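Local coordinates for protein calmodulin, putative (Entamoeba histolytica, PDB 4OCI) that binds calcium through an EF-hand loop, probably as a calmodulin-like signalling protein, and is involved in initiating phagocytosis of human erythrocytes, at residues S30-V34 and L35-M39; I97-R100 and R101-T105; V130-D133 and D134-Q138. All blocks are in the same frame, centred on the assembly; numbering follows the deposited sequence.

Contact 1. Residues S30-V34 and L35-M39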
# COMPACT_ATOMS: atom_id res chain seq x y z
N SER A 30 -4.80 4.93 -8.74
CA SER A 30 -5.80 5.03 -9.72
C SER A 30 -5.19 5.53 -11.11
O SER A 30 -5.49 5.00 -12.20
CB SER A 30 -6.97 5.82 -9.08
OG SER A 30 -7.61 6.58 -10.05
N LEU A 31 -4.21 6.41 -11.07
CA LEU A 31 -3.64 6.96 -12.27
C LEU A 31 -2.78 5.95 -12.95
O LEU A 31 -2.88 5.79 -14.19
CB LEU A 31 -2.82 8.22 -11.96
CG LEU A 31 -2.08 8.96 -13.10
CD1 LEU A 31 -3.07 9.22 -14.27
CD2 LEU A 31 -1.43 10.26 -12.67
N VAL A 32 -1.97 5.25 -12.17
CA VAL A 32 -1.06 4.20 -12.67
C VAL A 32 -1.90 3.08 -13.28
O VAL A 32 -1.58 2.58 -14.39
CB VAL A 32 -0.12 3.76 -11.48
CG1 VAL A 32 0.00 2.30 -11.35
CG2 VAL A 32 1.24 4.60 -11.47
N ARG A 33 -3.02 2.71 -12.63
CA ARG A 33 -3.91 1.72 -13.26
C ARG A 33 -4.60 2.21 -14.54
O ARG A 33 -4.67 1.44 -15.53
CB ARG A 33 -4.91 1.14 -12.29
CG ARG A 33 -4.20 0.21 -11.26
CD ARG A 33 -5.28 -0.42 -10.43
NE ARG A 33 -4.77 -1.25 -9.35
CZ ARG A 33 -4.12 -2.39 -9.51
NH1 ARG A 33 -3.81 -2.87 -10.76
NH2 ARG A 33 -3.75 -3.06 -8.39
N VAL A 34 -5.17 3.41 -14.50
CA VAL A 34 -5.64 4.05 -15.73
C VAL A 34 -4.62 4.02 -16.90
O VAL A 34 -5.00 3.78 -18.04
CB VAL A 34 -6.12 5.48 -15.48
CG1 VAL A 34 -6.12 6.30 -16.81
CG2 VAL A 34 -7.50 5.42 -14.92
N LEU A 35 -3.33 4.27 -16.62
CA LEU A 35 -2.25 4.26 -17.59
C LEU A 35 -1.81 2.88 -18.02
O LEU A 35 -1.00 2.76 -18.93
CB LEU A 35 -1.05 5.07 -17.04
CG LEU A 35 -1.36 6.53 -16.79
CD1 LEU A 35 -0.20 7.28 -16.10
CD2 LEU A 35 -1.78 7.22 -18.09
N GLY A 36 -2.31 1.81 -17.40
CA GLY A 36 -2.15 0.49 -17.96
C GLY A 36 -1.35 -0.50 -17.11
O GLY A 36 -1.29 -1.69 -17.46
N VAL A 37 -0.81 -0.04 -15.98
CA VAL A 37 -0.01 -0.91 -15.10
C VAL A 37 -0.88 -2.01 -14.48
O VAL A 37 -2.00 -1.74 -14.03
CB VAL A 37 0.76 -0.07 -14.03
CG1 VAL A 37 1.37 -0.94 -12.98
CG2 VAL A 37 1.86 0.79 -14.72
N VAL A 38 -0.39 -3.24 -14.58
CA VAL A 38 -1.01 -4.44 -14.03
C VAL A 38 -0.11 -4.97 -12.95
O VAL A 38 0.95 -5.52 -13.23
CB VAL A 38 -1.24 -5.56 -15.09
CG1 VAL A 38 -1.57 -6.86 -14.38
CG2 VAL A 38 -2.41 -5.22 -15.98
N MSE A 39 -0.53 -4.80 -11.70
CA MSE A 39 0.26 -5.28 -10.57
C MSE A 39 -0.49 -5.11 -9.23
O MSE A 39 -1.50 -4.46 -9.19
CB MSE A 39 1.63 -4.55 -10.53
CG MSE A 39 1.62 -3.21 -9.93
SE MSE A 39 3.38 -2.27 -9.94
CE MSE A 39 4.75 -3.58 -9.42
O HOH W 1 -3.77 -5.43 -11.70
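Gly-36 sends its amide back to the carbonyl of Arg-33, N to O 3.0 Å, and Val-37 N reaches Val-32 O at 3.2 Å; together they make the Schellman motif that ends helix 25-34, the helix leaving the calcium-binding EF-hand loop. The Gly-36 donor stands above the carbonyl plane of Arg-33 rather than on a lone pair, whereas the Val-37 bond is straighter, with an N-H...O angle of 155°. Gly-36 turns the chain with a positive phi of 118°, a backbone shape that glycine, with no side chain to crowd the preceding carbonyl oxygen, takes up easily.

Apolar side chains pack across the turn. Val-32 CG1 touches Val-37 CB at 3.7 Å, the two side chains meeting at a slant; this is the hydrophobic contact that usually accompanies such a helix end. At the end of the helix, Leu-35 sets its CD1 branch against CG of Leu-31, four residues earlier, at 3.9 Å. Phe-62, Phe-66 and Leu-69 of helix 59-71 cover these leucines and Val-32, and Ile-44 of helix 41-50 also packs on Val-32.

Arg-33 reaches across from the helix to the segment after the turn. Its CG lies anti to the carbonyl carbon (chi1 -70°), and the extended chain carries the guanidinium past the turn to the selenomethionine Met-39. Glu-29 forms a salt bridge with NE, and Thr-41 OG1 is hydrogen-bonded to NH2. A water accepts from NH1 and, weakly, from Met-39 N. The Met-39 carbonyl oxygen takes NH2 at 2.8 Å, almost in line with its C=O bond, and NH1 only weakly.

Contact 2. Residues I97-R100 and R101-T105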
# COMPACT_ATOMS: atom_id res chain seq x y z
N ILE A 97 2.10 -24.18 -19.33
CA ILE A 97 3.52 -23.91 -19.45
C ILE A 97 3.80 -22.75 -20.38
O ILE A 97 4.81 -22.03 -20.18
CB ILE A 97 4.33 -25.17 -19.86
CG1 ILE A 97 5.85 -24.93 -19.50
CG2 ILE A 97 4.09 -25.56 -21.41
CD1 ILE A 97 6.67 -25.97 -20.13
N GLU A 98 2.91 -22.52 -21.34
CA GLU A 98 3.09 -21.38 -22.25
C GLU A 98 2.70 -20.05 -21.51
O GLU A 98 3.31 -18.99 -21.72
CB GLU A 98 2.29 -21.53 -23.52
CG GLU A 98 2.81 -22.68 -24.44
CD GLU A 98 4.19 -22.29 -25.10
OE1 GLU A 98 4.39 -21.06 -25.42
OE2 GLU A 98 5.07 -23.19 -25.30
N LEU A 99 1.64 -20.10 -20.74
CA LEU A 99 1.37 -19.01 -19.78
C LEU A 99 2.58 -18.71 -18.88
O LEU A 99 2.90 -17.57 -18.69
CB LEU A 99 0.20 -19.38 -18.88
CG LEU A 99 -0.21 -18.18 -17.99
CD1 LEU A 99 -0.43 -16.83 -18.77
CD2 LEU A 99 -1.40 -18.51 -17.11
N ARG A 100 3.18 -19.72 -18.26
CA ARG A 100 4.44 -19.56 -17.51
C ARG A 100 5.47 -18.86 -18.32
O ARG A 100 6.09 -17.92 -17.82
CB ARG A 100 4.97 -20.91 -16.98
CG ARG A 100 6.29 -20.86 -16.17
CD ARG A 100 6.77 -22.27 -15.76
NE ARG A 100 5.97 -22.85 -14.64
CZ ARG A 100 6.13 -22.55 -13.36
NH1 ARG A 100 7.02 -21.61 -12.95
NH2 ARG A 100 5.37 -23.14 -12.45
N ARG A 101 5.70 -19.25 -19.57
CA ARG A 101 6.65 -18.53 -20.42
C ARG A 101 6.32 -17.03 -20.54
O ARG A 101 7.22 -16.16 -20.38
CB ARG A 101 6.82 -19.17 -21.84
CG ARG A 101 7.93 -18.50 -22.66
CD ARG A 101 7.99 -19.06 -24.09
NE ARG A 101 6.60 -19.14 -24.58
CZ ARG A 101 5.87 -18.11 -25.08
NH1 ARG A 101 6.41 -16.89 -25.21
NH2 ARG A 101 4.59 -18.29 -25.45
N ILE A 102 5.07 -16.75 -20.83
CA ILE A 102 4.62 -15.40 -21.11
C ILE A 102 4.83 -14.52 -19.89
O ILE A 102 5.30 -13.40 -20.01
CB ILE A 102 3.09 -15.35 -21.37
CG1 ILE A 102 2.65 -16.20 -22.56
CG2 ILE A 102 2.55 -13.85 -21.43
CD1 ILE A 102 3.18 -15.81 -23.77
N LEU A 103 4.41 -15.02 -18.74
CA LEU A 103 4.51 -14.30 -17.47
C LEU A 103 5.99 -14.15 -17.07
O LEU A 103 6.35 -13.16 -16.44
CB LEU A 103 3.74 -15.03 -16.33
CG LEU A 103 2.20 -15.12 -16.42
CD1 LEU A 103 1.67 -16.14 -15.41
CD2 LEU A 103 1.57 -13.75 -16.14
N SER A 104 6.84 -15.11 -17.44
CA SER A 104 8.27 -14.92 -17.25
C SER A 104 8.78 -13.82 -18.13
O SER A 104 9.61 -13.03 -17.73
CB SER A 104 9.03 -16.22 -17.49
OG SER A 104 8.62 -17.12 -16.51
N THR A 105 8.24 -13.74 -19.31
CA THR A 105 8.74 -12.87 -20.33
C THR A 105 8.38 -11.42 -20.17
O THR A 105 9.28 -10.58 -20.29
CB THR A 105 8.26 -13.39 -21.69
OG1 THR A 105 9.02 -14.57 -21.96
CG2 THR A 105 8.46 -12.40 -22.81
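Arg-101 holds Glu-98 side-on, giving two nitrogens to a single carboxylate oxygen: NH2 lies 2.8 Å and NE 3.0 Å from Glu-98 OE1. This is an i to i+3 salt bridge on the outer surface of helix 96-106, in the C-terminal EF-hand region. OE1 sits at the edge of the guanidinium and in its plane, yet the carboxylate is turned 40° away from that plane. NH2 meets OE1 nearly along its C-O bond, NE from above the carboxylate plane. Both chains bend, Glu-98 at chi2 (-71°) and Arg-101 at chi3 (45°), and they lie side by side.

Arg-100 faces elsewhere, toward helix 112-122. Its NH2 makes a salt bridge with Glu-126 and a hydrogen bond with Thr-116, and NH1 reaches the carbonyl of Gln-112. Ser-104 OG lies near the Arg-100 carbonyl oxygen and is hydrogen-bonded to Gln-112, while Thr-105 OG1 donates a hydrogen bond to Arg-101 O at 2.9 Å, a carbonyl that also accepts Thr-105 N. Short hydroxyl side chains suit such positions because they can fold back on the preceding turn.

On the buried side Leu-99 and Leu-103 lie one turn apart, CG to CD1 3.8 Å. Ile-102 CG1 comes to 3.0 Å from the Glu-98 carbonyl oxygen, a tight carbon-to-oxygen approach. Phe-135, Ile-115 and Phe-119 pack on the leucines, and Ala-82 on Ile-102.

The chemistry is that of an amphipathic helix: branched aliphatic residues fill the side facing its neighbours, whereas a long-chain acid-base pair is placed where its charges probably neutralise each other at the surface.

Contact 3. Residues V130-D133 and D134-Q138. With ACT (acetate ion), chain D.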
# COMPACT_ATOMS: atom_id res chain seq x y z
N VAL A 130 -4.99 -23.66 -19.30
CA VAL A 130 -5.58 -22.60 -18.49
C VAL A 130 -6.67 -21.93 -19.30
O VAL A 130 -6.47 -21.64 -20.51
CB VAL A 130 -4.51 -21.51 -18.22
CG1 VAL A 130 -5.09 -20.31 -17.33
CG2 VAL A 130 -3.34 -22.16 -17.56
N LYS A 131 -7.82 -21.65 -18.64
CA LYS A 131 -8.91 -20.96 -19.29
C LYS A 131 -8.56 -19.46 -19.25
O LYS A 131 -8.51 -18.86 -18.17
CB LYS A 131 -10.22 -21.24 -18.57
CG LYS A 131 -11.41 -20.90 -19.44
CD LYS A 131 -12.75 -21.60 -18.95
CE LYS A 131 -14.01 -21.11 -19.72
NZ LYS A 131 -14.49 -19.70 -19.32
N VAL A 132 -8.28 -18.86 -20.39
CA VAL A 132 -7.70 -17.51 -20.46
C VAL A 132 -8.63 -16.47 -19.82
O VAL A 132 -8.15 -15.62 -19.04
CB VAL A 132 -7.50 -17.12 -21.95
CG1 VAL A 132 -7.28 -15.63 -22.09
CG2 VAL A 132 -6.30 -17.95 -22.59
N ASP A 133 -9.96 -16.51 -20.09
CA ASP A 133 -10.81 -15.42 -19.49
C ASP A 133 -10.81 -15.51 -17.94
O ASP A 133 -10.68 -14.49 -17.23
CB ASP A 133 -12.24 -15.30 -20.08
CG ASP A 133 -13.12 -16.62 -19.91
OD1 ASP A 133 -12.55 -17.73 -19.70
OD2 ASP A 133 -14.41 -16.54 -20.01
N ASP A 134 -10.95 -16.74 -17.43
CA ASP A 134 -10.99 -16.94 -16.01
C ASP A 134 -9.67 -16.51 -15.40
O ASP A 134 -9.68 -15.80 -14.38
CB ASP A 134 -11.28 -18.39 -15.69
CG ASP A 134 -12.77 -18.73 -15.93
OD1 ASP A 134 -13.60 -17.82 -16.17
OD2 ASP A 134 -13.14 -19.92 -15.82
N PHE A 135 -8.53 -16.88 -16.02
CA PHE A 135 -7.24 -16.48 -15.51
C PHE A 135 -7.05 -14.95 -15.39
O PHE A 135 -6.62 -14.41 -14.35
CB PHE A 135 -6.07 -17.08 -16.38
CG PHE A 135 -4.73 -16.61 -15.91
CD1 PHE A 135 -4.18 -17.14 -14.74
CD2 PHE A 135 -4.10 -15.54 -16.51
CE1 PHE A 135 -2.96 -16.69 -14.23
CE2 PHE A 135 -2.87 -15.05 -15.98
CZ PHE A 135 -2.32 -15.64 -14.83
N ILE A 136 -7.26 -14.24 -16.51
CA ILE A 136 -7.14 -12.76 -16.49
C ILE A 136 -8.05 -12.12 -15.44
O ILE A 136 -7.56 -11.28 -14.73
CB ILE A 136 -7.44 -12.10 -17.86
CG1 ILE A 136 -6.50 -12.65 -18.95
CG2 ILE A 136 -7.34 -10.53 -17.76
CD1 ILE A 136 -5.11 -12.17 -18.74
N ASN A 137 -9.32 -12.55 -15.33
CA ASN A 137 -10.21 -12.07 -14.33
C ASN A 137 -9.78 -12.35 -12.87
O ASN A 137 -9.88 -11.48 -11.99
CB ASN A 137 -11.65 -12.61 -14.53
CG ASN A 137 -12.37 -11.96 -15.73
OD1 ASN A 137 -11.98 -10.88 -16.19
ND2 ASN A 137 -13.38 -12.65 -16.28
N GLN A 138 -9.26 -13.54 -12.62
CA GLN A 138 -8.89 -13.90 -11.26
C GLN A 138 -7.60 -13.15 -10.86
O GLN A 138 -7.37 -12.75 -9.73
CB GLN A 138 -8.66 -15.42 -11.21
CG GLN A 138 -9.97 -16.15 -11.12
CD GLN A 138 -9.88 -17.66 -11.37
OE1 GLN A 138 -8.82 -18.29 -11.29
NE2 GLN A 138 -11.01 -18.23 -11.66
C ACT D . -8.20 -21.71 -14.89
O ACT D . -8.03 -22.35 -15.96
OXT ACT D . -8.48 -22.42 -13.87
CH3 ACT D . -8.04 -20.22 -14.80
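Val-130 lays its CG1 methyl against Phe-135 CB at 3.5 Å and approaches the first ring atoms obliquely, joining the end of strand 129-131 to the first turn of helix 132-145. With CG anti to the backbone N (chi1 177°), the Phe-135 ring is carried away from this turn and into the interior, where a large flat side chain can meet several helices at once. The helix starts at once: Phe-135 N bonds the carbonyl oxygen of Lys-131, the N-cap residue, at 2.9 Å, and Ile-136 N reaches Val-132 O at 3.0 Å in an almost straight bond of 176°.

The solvent-facing side is charged. Lys-131 curls at its last torsion, bringing NZ to 2.8 Å from Asp-133 OD1 on the syn lone pair; its bond to OD2 is weak. Asp-134 OD2 stands 3.8 Å from Lys-131 NZ, a long salt bridge, and Lys-131 CD comes within 3.6 Å of the same OD2, the two side chains crossing at a slant. The two aspartates lie side by side, OD1 of Asp-133 3.7 Å from OD1 of Asp-134; the lysine ammonium that joins both in one network probably offsets the repulsion. Acids at a helix start also suit its dipole. An acetate, probably from the crystallisation liquor, accepts from Lys-131 N at 2.8 Å.

Within the fold, Val-130 pairs by backbone bonds with Ile-94 in the two-stranded antiparallel sheet of the EF-hand pair. The Phe-135 ring packs on Ile-124 and on Met-122 of helix 112-122, while Val-132 and Ile-136 rest on Ile-83 of helix 76-86.

In the fold
Contact 1 belongs to the calcium-binding N-terminal half, and contacts 2 and 3 to the C-terminal EF-hand pair; the nearest atoms of contact 1 are about 7 Å from contact 3 and about 8 Å from contact 2, without touching. Contacts 2 and 3 share one hydrophobic core: Leu-99 CD2 lies 3.8 Å from Phe-135 CE1. All three mix buried and surface residues, but their polar parts differ with position. Contact 1, at a helix end, uses backbone amides and an arginine reaching a carbonyl; contact 2, mid-helix, carries a charge pair on its surface; contact 3, at a helix start, gathers two acids around a lysine.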